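Local coordinates for protein glycosaminoglycan xylosylkinase (Hydra vulgaris, PDB 5XOM) that probably phosphorylates the xylose of the glycosaminoglycan linkage region, as a member of the Fam20 family of secretory-pathway kinases, at residues 54-59 against 67-72; 158-163 against 182-187; 225-230 against 236-241. One frame throughout, in Å; residues are numbered along the deposited sequence.

Contact 1: residues 54-59 against 67-72; sequences HDMISV and DVEIYK
Met56 of helix 49-56 meets Ile70 and Glu69 of helix 67-79 in a small apolar helix-to-helix contact, one of the joints in the N-terminal helical part of the chain. The CA atoms closest to one another, those of Met56 and Glu69, are 8.6 Å apart, so long side chains have to bridge the gap. Met56 does most of the reaching: its CB bond is directed at helix 67-79, CG sits between the backbone N and the carbonyl carbon (chi1 79°), and a bend at chi3 of 58° turns the methyl at the end of an otherwise extended chain. The sulfur and the methyl then both rest on one carbon, with SD of Met56 3.7 Å from CD1 of Ile70 and CE of Met56 3.8 Å from that same CD1. The methionine tail runs nearly perpendicular to the isoleucine. Met56 CE also lies 4.3 Å from OE1 of Glu69, a loose brush past the carboxylate, whose other oxygen, OE2, is hydrogen-bonded to Ser66 OG of the second subunit. Ile70 also packs on Phe139 and Arg143 of helix 132-144, so it touches both that helix and Met56. What joins Met56 to helix 67-79 is apolar and small, and would probably tolerate some sliding of one side chain on the other.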
loop_
_atom_site.group_PDB
_atom_site.type_symbol
_atom_site.label_atom_id
_atom_site.label_comp_id
_atom_site.label_asym_id
_atom_site.label_seq_id
_atom_site.Cartn_x
_atom_site.Cartn_y
_atom_site.Cartn_z
ATOM N N HIS A 54 10.440 0.617 -9.051
ATOM C CA HIS A 54 11.721 0.032 -8.664
ATOM C C HIS A 54 11.716 -0.433 -7.213
ATOM O O HIS A 54 12.353 -1.439 -6.888
ATOM C CB HIS A 54 12.852 1.033 -8.896
ATOM C CG HIS A 54 13.145 1.295 -10.341
ATOM N ND1 HIS A 54 14.365 1.763 -10.780
ATOM C CD2 HIS A 54 12.376 1.161 -11.448
ATOM C CE1 HIS A 54 14.336 1.902 -12.093
ATOM N NE2 HIS A 54 13.139 1.546 -12.523
ATOM N N ASP A 55 11.007 0.274 -6.334
ATOM C CA ASP A 55 11.029 -0.029 -4.907
ATOM C C ASP A 55 10.024 -1.090 -4.476
ATOM O O ASP A 55 10.145 -1.602 -3.357
ATOM C CB ASP A 55 10.767 1.236 -4.084
ATOM C CG ASP A 55 11.870 2.261 -4.216
ATOM O OD1 ASP A 55 13.014 1.877 -4.547
ATOM O OD2 ASP A 55 11.587 3.453 -3.979
ATOM N N MET A 56 9.031 -1.428 -5.300
ATOM C CA MET A 56 8.029 -2.382 -4.845
ATOM C C MET A 56 8.447 -3.832 -5.062
ATOM O O MET A 56 7.846 -4.726 -4.457
ATOM C CB MET A 56 6.669 -2.122 -5.526
ATOM C CG MET A 56 6.521 -2.648 -6.950
ATOM S SD MET A 56 4.809 -2.584 -7.569
ATOM C CE MET A 56 4.417 -0.841 -7.410
ATOM N N ILE A 57 9.480 -4.086 -5.858
ATOM C CA ILE A 57 9.875 -5.453 -6.185
ATOM C C ILE A 57 10.670 -6.058 -5.034
ATOM O O ILE A 57 11.596 -5.433 -4.502
ATOM C CB ILE A 57 10.687 -5.489 -7.488
ATOM C CG1 ILE A 57 9.850 -4.954 -8.647
ATOM C CG2 ILE A 57 11.164 -6.913 -7.788
ATOM C CD1 ILE A 57 10.661 -4.676 -9.876
ATOM N N SER A 58 10.303 -7.279 -4.650
ATOM C CA SER A 58 11.114 -8.146 -3.809
ATOM C C SER A 58 11.178 -9.516 -4.470
ATOM O O SER A 58 10.508 -9.770 -5.475
ATOM C CB SER A 58 10.554 -8.243 -2.382
ATOM O OG SER A 58 9.204 -8.659 -2.395
ATOM N N VAL A 59 11.986 -10.415 -3.905
ATOM C CA VAL A 59 12.256 -11.667 -4.601
ATOM C C VAL A 59 11.028 -12.571 -4.654
ATOM O O VAL A 59 10.967 -13.471 -5.502
ATOM C CB VAL A 59 13.447 -12.404 -3.955
ATOM C CG1 VAL A 59 13.011 -13.197 -2.729
ATOM C CG2 VAL A 59 14.120 -13.314 -4.978
ATOM N N ASP A 67 -3.585 -0.759 -4.428
ATOM C CA ASP A 67 -4.071 -0.185 -5.677
ATOM C C ASP A 67 -3.517 1.214 -5.902
ATOM O O ASP A 67 -3.326 1.626 -7.051
ATOM C CB ASP A 67 -5.599 -0.150 -5.691
ATOM C CG ASP A 67 -6.213 -1.528 -5.874
ATOM O OD1 ASP A 67 -5.466 -2.478 -6.203
ATOM O OD2 ASP A 67 -7.444 -1.659 -5.695
ATOM N N VAL A 68 -3.258 1.960 -4.825
ATOM C CA VAL A 68 -2.715 3.307 -4.972
ATOM C C VAL A 68 -1.348 3.256 -5.639
ATOM O O VAL A 68 -1.064 4.010 -6.577
ATOM C CB VAL A 68 -2.657 4.019 -3.609
ATOM C CG1 VAL A 68 -1.986 5.368 -3.754
ATOM C CG2 VAL A 68 -4.060 4.187 -3.054
ATOM N N GLU A 69 -0.487 2.354 -5.171
ATOM C CA GLU A 69 0.854 2.250 -5.739
ATOM C C GLU A 69 0.810 1.742 -7.179
ATOM O O GLU A 69 1.529 2.256 -8.044
ATOM C CB GLU A 69 1.723 1.345 -4.867
ATOM C CG GLU A 69 1.945 1.885 -3.456
ATOM C CD GLU A 69 3.054 1.158 -2.705
ATOM O OE1 GLU A 69 3.850 0.451 -3.353
ATOM O OE2 GLU A 69 3.138 1.306 -1.467
ATOM N N ILE A 70 -0.035 0.746 -7.456
ATOM C CA ILE A 70 -0.086 0.159 -8.795
ATOM C C ILE A 70 -0.735 1.120 -9.788
ATOM O O ILE A 70 -0.219 1.324 -10.896
ATOM C CB ILE A 70 -0.802 -1.204 -8.757
ATOM C CG1 ILE A 70 0.111 -2.232 -8.092
ATOM C CG2 ILE A 70 -1.141 -1.678 -10.155
ATOM C CD1 ILE A 70 1.339 -2.564 -8.939
ATOM N N TYR A 71 -1.864 1.740 -9.412
ATOM C CA TYR A 71 -2.494 2.706 -10.318
ATOM C C TYR A 71 -1.574 3.879 -10.611
ATOM O O TYR A 71 -1.613 4.438 -11.713
ATOM C CB TYR A 71 -3.816 3.237 -9.757
ATOM C CG TYR A 71 -4.966 2.256 -9.786
ATOM C CD1 TYR A 71 -4.738 0.885 -9.799
ATOM C CD2 TYR A 71 -6.284 2.703 -9.835
ATOM C CE1 TYR A 71 -5.782 -0.014 -9.821
ATOM C CE2 TYR A 71 -7.343 1.805 -9.862
ATOM C CZ TYR A 71 -7.080 0.450 -9.852
ATOM O OH TYR A 71 -8.106 -0.465 -9.883
ATOM N N LYS A 72 -0.750 4.276 -9.642
ATOM C CA LYS A 72 0.214 5.341 -9.888
ATOM C C LYS A 72 1.169 4.959 -11.011
ATOM O O LYS A 72 1.502 5.788 -11.867
ATOM C CB LYS A 72 0.977 5.643 -8.598
ATOM C CG LYS A 72 1.948 6.809 -8.669
ATOM C CD LYS A 72 2.486 7.094 -7.275
ATOM C CE LYS A 72 3.490 8.212 -7.287
ATOM N NZ LYS A 72 2.804 9.530 -7.357
#

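Contact 2: residues 158-163 against 182-187; sequences INLAAE and ENLCFY
The backbones come closest where Leu160, just past the end of strand 153-159, faces Leu184 at the start of strand 184-186, their CA atoms 7.7 Å apart. Both CB bonds point across the gap, and the two leucines meet at a slant. CD2 of Leu184 lies against CB of Leu160 at 3.8 Å, while CD1 of Leu160 reaches over to the backbone, 3.9 Å from O of Leu184. In Leu184, CG anti to the backbone N (chi1 177°) together with chi2 of 58° sets CD2 toward Leu160 and brings it within 4.3 Å of N of Ala161. Strand 153-159 edges the five-stranded antiparallel sheet that probably corresponds to the N-lobe sheet of the kinase fold, and the leucine pair ties its end to a small three-stranded sheet, with Phe176 touching both leucines. That small sheet is stapled by the disulfide between Cys185 and Cys200. Before Leu160, Asn159 is the N-cap of the short helix that follows: its OD1 accepts from N of Ala162 at 2.7 Å, the donor lying well above the carbonyl plane. Separately, N of Asn159 donates to OE2 of Glu163 at 2.9 Å, and the other oxygen of Glu163 pairs with Arg156.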
loop_
_atom_site.group_PDB
_atom_site.type_symbol
_atom_site.label_atom_id
_atom_site.label_comp_id
_atom_site.label_asym_id
_atom_site.label_seq_id
_atom_site.Cartn_x
_atom_site.Cartn_y
_atom_site.Cartn_z
ATOM N N ILE A 158 -1.695 4.357 -29.468
ATOM C CA ILE A 158 -0.459 5.024 -29.869
ATOM C C ILE A 158 -0.674 5.703 -31.212
ATOM O O ILE A 158 -1.055 5.046 -32.188
ATOM C CB ILE A 158 0.708 4.028 -29.968
ATOM C CG1 ILE A 158 0.919 3.283 -28.643
ATOM C CG2 ILE A 158 1.967 4.759 -30.390
ATOM C CD1 ILE A 158 1.506 4.137 -27.540
ATOM N N ASN A 159 -0.415 7.008 -31.279
ATOM C CA ASN A 159 -0.363 7.698 -32.568
ATOM C C ASN A 159 1.007 7.430 -33.181
ATOM O O ASN A 159 2.001 8.051 -32.797
ATOM C CB ASN A 159 -0.601 9.194 -32.400
ATOM C CG ASN A 159 -0.580 9.940 -33.729
ATOM O OD1 ASN A 159 0.236 9.665 -34.609
ATOM N ND2 ASN A 159 -1.476 10.898 -33.870
ATOM N N LEU A 160 1.069 6.514 -34.150
ATOM C CA LEU A 160 2.364 6.133 -34.706
ATOM C C LEU A 160 3.046 7.312 -35.389
ATOM O O LEU A 160 4.267 7.469 -35.290
ATOM C CB LEU A 160 2.207 4.977 -35.694
ATOM C CG LEU A 160 1.747 3.623 -35.159
ATOM C CD1 LEU A 160 1.521 2.672 -36.323
ATOM C CD2 LEU A 160 2.770 3.057 -34.171
ATOM N N ALA A 161 2.270 8.165 -36.066
ATOM C CA ALA A 161 2.864 9.276 -36.802
ATOM C C ALA A 161 3.463 10.315 -35.862
ATOM O O ALA A 161 4.575 10.797 -36.096
ATOM C CB ALA A 161 1.820 9.917 -37.719
ATOM N N ALA A 162 2.756 10.664 -34.787
ATOM C CA ALA A 162 3.220 11.718 -33.892
ATOM C C ALA A 162 4.165 11.227 -32.800
ATOM O O ALA A 162 5.063 11.973 -32.395
ATOM C CB ALA A 162 2.024 12.418 -33.236
ATOM N N GLU A 163 4.007 9.994 -32.319
ATOM C CA GLU A 163 4.748 9.534 -31.149
ATOM C C GLU A 163 5.889 8.577 -31.452
ATOM O O GLU A 163 6.879 8.582 -30.720
ATOM C CB GLU A 163 3.808 8.835 -30.161
ATOM C CG GLU A 163 2.643 9.663 -29.668
ATOM C CD GLU A 163 1.811 8.907 -28.645
ATOM O OE1 GLU A 163 2.220 8.853 -27.465
ATOM O OE2 GLU A 163 0.756 8.350 -29.018
ATOM N N GLU A 182 -4.378 2.059 -46.857
ATOM C CA GLU A 182 -3.507 3.179 -46.490
ATOM C C GLU A 182 -3.449 3.409 -44.980
ATOM O O GLU A 182 -3.120 4.503 -44.520
ATOM C CB GLU A 182 -3.935 4.459 -47.216
ATOM C CG GLU A 182 -4.026 4.291 -48.725
ATOM C CD GLU A 182 -4.033 5.623 -49.447
ATOM O OE1 GLU A 182 -5.041 5.960 -50.090
ATOM O OE2 GLU A 182 -3.021 6.335 -49.383
ATOM N N ASN A 183 -3.688 2.365 -44.187
ATOM C CA ASN A 183 -3.324 2.403 -42.776
ATOM C C ASN A 183 -1.812 2.305 -42.622
ATOM O O ASN A 183 -1.129 1.635 -43.400
ATOM C CB ASN A 183 -3.978 1.254 -42.009
ATOM C CG ASN A 183 -5.490 1.310 -42.035
ATOM O OD1 ASN A 183 -6.094 2.319 -41.669
ATOM N ND2 ASN A 183 -6.111 0.227 -42.487
ATOM N N LEU A 184 -1.290 2.966 -41.594
ATOM C CA LEU A 184 0.134 2.886 -41.307
ATOM C C LEU A 184 0.397 1.644 -40.472
ATOM O O LEU A 184 -0.293 1.399 -39.474
ATOM C CB LEU A 184 0.609 4.149 -40.585
ATOM C CG LEU A 184 2.069 4.206 -40.144
ATOM C CD1 LEU A 184 3.003 4.041 -41.338
ATOM C CD2 LEU A 184 2.326 5.539 -39.455
ATOM N N CYS A 185 1.384 0.851 -40.887
ATOM C CA CYS A 185 1.690 -0.434 -40.271
ATOM C C CYS A 185 3.194 -0.557 -40.081
ATOM O O CYS A 185 3.971 0.234 -40.618
ATOM C CB CYS A 185 1.190 -1.606 -41.126
ATOM S SG CYS A 185 -0.445 -1.418 -41.891
ATOM N N PHE A 186 3.607 -1.563 -39.311
ATOM C CA PHE A 186 5.007 -1.968 -39.310
ATOM C C PHE A 186 5.081 -3.477 -39.111
ATOM O O PHE A 186 4.173 -4.084 -38.539
ATOM C CB PHE A 186 5.846 -1.215 -38.255
ATOM C CG PHE A 186 5.603 -1.638 -36.825
ATOM C CD1 PHE A 186 4.605 -1.043 -36.059
ATOM C CD2 PHE A 186 6.416 -2.593 -36.232
ATOM C CE1 PHE A 186 4.400 -1.422 -34.736
ATOM C CE2 PHE A 186 6.221 -2.979 -34.912
ATOM C CZ PHE A 186 5.211 -2.392 -34.163
ATOM N N TYR A 187 6.156 -4.088 -39.626
ATOM C CA TYR A 187 6.298 -5.539 -39.578
ATOM C C TYR A 187 7.529 -6.056 -38.837
ATOM O O TYR A 187 7.661 -7.275 -38.697
ATOM C CB TYR A 187 6.279 -6.128 -40.996
ATOM C CG TYR A 187 7.388 -5.674 -41.914
ATOM C CD1 TYR A 187 8.631 -6.298 -41.899
ATOM C CD2 TYR A 187 7.180 -4.650 -42.832
ATOM C CE1 TYR A 187 9.644 -5.897 -42.751
ATOM C CE2 TYR A 187 8.185 -4.241 -43.688
ATOM C CZ TYR A 187 9.416 -4.868 -43.645
ATOM O OH TYR A 187 10.422 -4.462 -44.496
#

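Contact 3: residues 225-230 against 236-241; sequences HPWRRT and AKWETD
Trp238 lays its indole against the backbone of Trp227 and Arg228. NE1 donates to O of Arg228 at 2.8 Å, almost straight (176°); the oxygen lies in the ring plane but the donor well above the carbonyl plane. With CG between the backbone N and the carbonyl carbon (chi1 56°), the ring takes O of Arg228 at its edge and CA of Trp227 over one face, a CH-pi contact 3.9 Å from the five-membered ring's centroid. CD1 of Trp227 shares this face; CG of Glu239 sits toward the rim of the opposite one. The indole planes are 51° apart, and Trp227 gives its own NE1 to Gln317. Along that edge CG of Arg229 lies 4.2 Å from CZ2 of Trp238; NE of Arg229 is hydrogen-bonded to O of Ala276, NH2 to OG of Ser310. Replacing Trp238 by an alanine would probably leave the carbonyl of Arg228 without this donor and open a gap beside Trp227. CG2 of Thr230 meets CB of Ala236, and a water bridges N of Thr230 to OE2 of Glu239. A type I beta turn, His225 to Arg228, is thereby held to helix 237-240, probably in the C-lobe of the kinase fold.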
loop_
_atom_site.group_PDB
_atom_site.type_symbol
_atom_site.label_atom_id
_atom_site.label_comp_id
_atom_site.label_asym_id
_atom_site.label_seq_id
_atom_site.Cartn_x
_atom_site.Cartn_y
_atom_site.Cartn_z
ATOM N N HIS A 225 11.268 -25.559 -19.419
ATOM C CA HIS A 225 10.207 -26.074 -18.558
ATOM C C HIS A 225 10.180 -27.597 -18.639
ATOM O O HIS A 225 10.109 -28.150 -19.741
ATOM C CB HIS A 225 8.855 -25.513 -18.985
ATOM C CG HIS A 225 7.812 -25.555 -17.912
ATOM N ND1 HIS A 225 7.349 -26.734 -17.370
ATOM C CD2 HIS A 225 7.113 -24.564 -17.308
ATOM C CE1 HIS A 225 6.429 -26.468 -16.460
ATOM N NE2 HIS A 225 6.264 -25.158 -16.405
ATOM N N PRO A 226 10.264 -28.307 -17.506
ATOM C CA PRO A 226 10.215 -29.779 -17.552
ATOM C C PRO A 226 8.983 -30.322 -18.263
ATOM O O PRO A 226 9.003 -31.451 -18.761
ATOM C CB PRO A 226 10.228 -30.175 -16.070
ATOM C CG PRO A 226 10.946 -29.058 -15.393
ATOM C CD PRO A 226 10.552 -27.806 -16.151
ATOM N N TRP A 227 7.906 -29.536 -18.319
ATOM C CA TRP A 227 6.669 -29.967 -18.960
ATOM C C TRP A 227 6.447 -29.300 -20.313
ATOM O O TRP A 227 5.313 -29.253 -20.799
ATOM C CB TRP A 227 5.482 -29.714 -18.030
ATOM C CG TRP A 227 5.372 -30.749 -16.947
ATOM C CD1 TRP A 227 4.651 -31.905 -16.997
ATOM C CD2 TRP A 227 6.008 -30.728 -15.662
ATOM N NE1 TRP A 227 4.796 -32.606 -15.823
ATOM C CE2 TRP A 227 5.623 -31.904 -14.986
ATOM C CE3 TRP A 227 6.862 -29.828 -15.015
ATOM C CZ2 TRP A 227 6.061 -32.205 -13.697
ATOM C CZ3 TRP A 227 7.295 -30.126 -13.734
ATOM C CH2 TRP A 227 6.895 -31.305 -13.088
ATOM N N ARG A 228 7.510 -28.800 -20.940
ATOM C CA ARG A 228 7.391 -28.182 -22.251
ATOM C C ARG A 228 6.929 -29.193 -23.297
ATOM O O ARG A 228 7.095 -30.408 -23.151
ATOM C CB ARG A 228 8.725 -27.564 -22.676
ATOM C CG ARG A 228 9.851 -28.564 -22.907
ATOM C CD ARG A 228 11.180 -27.833 -23.022
ATOM N NE ARG A 228 12.303 -28.732 -23.279
ATOM C CZ ARG A 228 12.945 -29.418 -22.336
ATOM N NH1 ARG A 228 12.574 -29.319 -21.066
ATOM N NH2 ARG A 228 13.960 -30.210 -22.663
ATOM N N ARG A 229 6.342 -28.668 -24.366
ATOM C CA ARG A 229 5.856 -29.482 -25.465
ATOM C C ARG A 229 6.977 -29.744 -26.465
ATOM O O ARG A 229 8.063 -29.162 -26.395
ATOM C CB ARG A 229 4.670 -28.800 -26.148
ATOM C CG ARG A 229 3.530 -28.570 -25.197
ATOM C CD ARG A 229 2.499 -27.588 -25.714
ATOM N NE ARG A 229 1.532 -27.332 -24.653
ATOM C CZ ARG A 229 0.499 -28.123 -24.387
ATOM N NH1 ARG A 229 0.293 -29.211 -25.114
ATOM N NH2 ARG A 229 -0.326 -27.827 -23.393
ATOM N N THR A 230 6.699 -30.642 -27.409
ATOM C CA THR A 230 7.714 -31.042 -28.374
ATOM C C THR A 230 7.800 -30.084 -29.554
ATOM O O THR A 230 8.867 -29.961 -30.168
ATOM C CB THR A 230 7.422 -32.450 -28.884
ATOM O OG1 THR A 230 6.079 -32.495 -29.380
ATOM C CG2 THR A 230 7.567 -33.456 -27.757
ATOM N N ALA A 236 5.938 -35.683 -25.873
ATOM C CA ALA A 236 6.883 -35.446 -24.808
ATOM C C ALA A 236 6.765 -36.510 -23.732
ATOM O O ALA A 236 5.765 -37.233 -23.621
ATOM C CB ALA A 236 6.697 -34.082 -24.177
ATOM N N LYS A 237 7.836 -36.579 -22.941
ATOM C CA LYS A 237 8.022 -37.665 -22.002
ATOM C C LYS A 237 6.909 -37.664 -20.983
ATOM O O LYS A 237 6.391 -38.730 -20.642
ATOM C CB LYS A 237 9.371 -37.529 -21.325
ATOM C CG LYS A 237 10.371 -38.420 -21.937
ATOM C CD LYS A 237 10.589 -37.840 -23.383
ATOM C CE LYS A 237 11.575 -38.645 -24.322
ATOM N NZ LYS A 237 11.780 -39.999 -24.988
ATOM N N TRP A 238 6.477 -36.472 -20.548
ATOM C CA TRP A 238 5.386 -36.332 -19.581
ATOM C C TRP A 238 4.024 -36.736 -20.151
ATOM O O TRP A 238 3.096 -37.023 -19.380
ATOM C CB TRP A 238 5.333 -34.896 -19.065
ATOM C CG TRP A 238 5.196 -33.828 -20.128
ATOM C CD1 TRP A 238 6.211 -33.141 -20.747
ATOM C CD2 TRP A 238 3.975 -33.305 -20.662
ATOM N NE1 TRP A 238 5.690 -32.226 -21.633
ATOM C CE2 TRP A 238 4.321 -32.309 -21.601
ATOM C CE3 TRP A 238 2.626 -33.584 -20.440
ATOM C CZ2 TRP A 238 3.357 -31.590 -22.318
ATOM C CZ3 TRP A 238 1.669 -32.869 -21.152
ATOM C CH2 TRP A 238 2.041 -31.886 -22.080
ATOM N N GLU A 239 3.877 -36.762 -21.475
ATOM C CA GLU A 239 2.629 -37.216 -22.072
ATOM C C GLU A 239 2.520 -38.733 -22.067
ATOM O O GLU A 239 1.404 -39.263 -22.092
ATOM C CB GLU A 239 2.497 -36.709 -23.514
ATOM C CG GLU A 239 2.724 -35.219 -23.705
ATOM C CD GLU A 239 2.344 -34.746 -25.101
ATOM O OE1 GLU A 239 1.219 -35.056 -25.549
ATOM O OE2 GLU A 239 3.170 -34.072 -25.754
ATOM N N THR A 240 3.656 -39.434 -22.008
ATOM C CA THR A 240 3.704 -40.889 -22.090
ATOM C C THR A 240 3.808 -41.526 -20.709
ATOM O O THR A 240 3.002 -42.390 -20.343
ATOM C CB THR A 240 4.923 -41.324 -22.916
ATOM O OG1 THR A 240 6.104 -41.212 -22.109
ATOM C CG2 THR A 240 5.102 -40.400 -24.105
ATOM N N ASP A 241 4.819 -41.123 -19.944
ATOM C CA ASP A 241 4.966 -41.531 -18.558
ATOM C C ASP A 241 3.922 -40.840 -17.690
ATOM O O ASP A 241 3.480 -39.723 -17.975
ATOM C CB ASP A 241 6.378 -41.211 -18.067
ATOM C CG ASP A 241 6.686 -41.818 -16.706
ATOM O OD1 ASP A 241 5.775 -42.394 -16.079
ATOM O OD2 ASP A 241 7.850 -41.707 -16.260
HETATM O O HOH W 1 4.166 -32.290 -27.286
#

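In the fold
From the N terminus the three contacts follow in series; none nests in or crosses another. Contact 1 brings helices 49-56 and 67-79 together, with seven residues between its segments. After the first three strands of the large sheet and helix 132-144, contact 2 closes an 18-residue excursion that holds helix 170-173 and strand 176-178, tying the large sheet to the small one. The chain then returns through strand 205-212, and contact 3, with five residues between its segments, ties the loop after strand 221-224 to helix 237-240. Contacts 1 and 3 lie on opposite sides of the chain's centre, their centres about 36 Å apart; the centres of contacts 2 and 3 are about 41 Å apart.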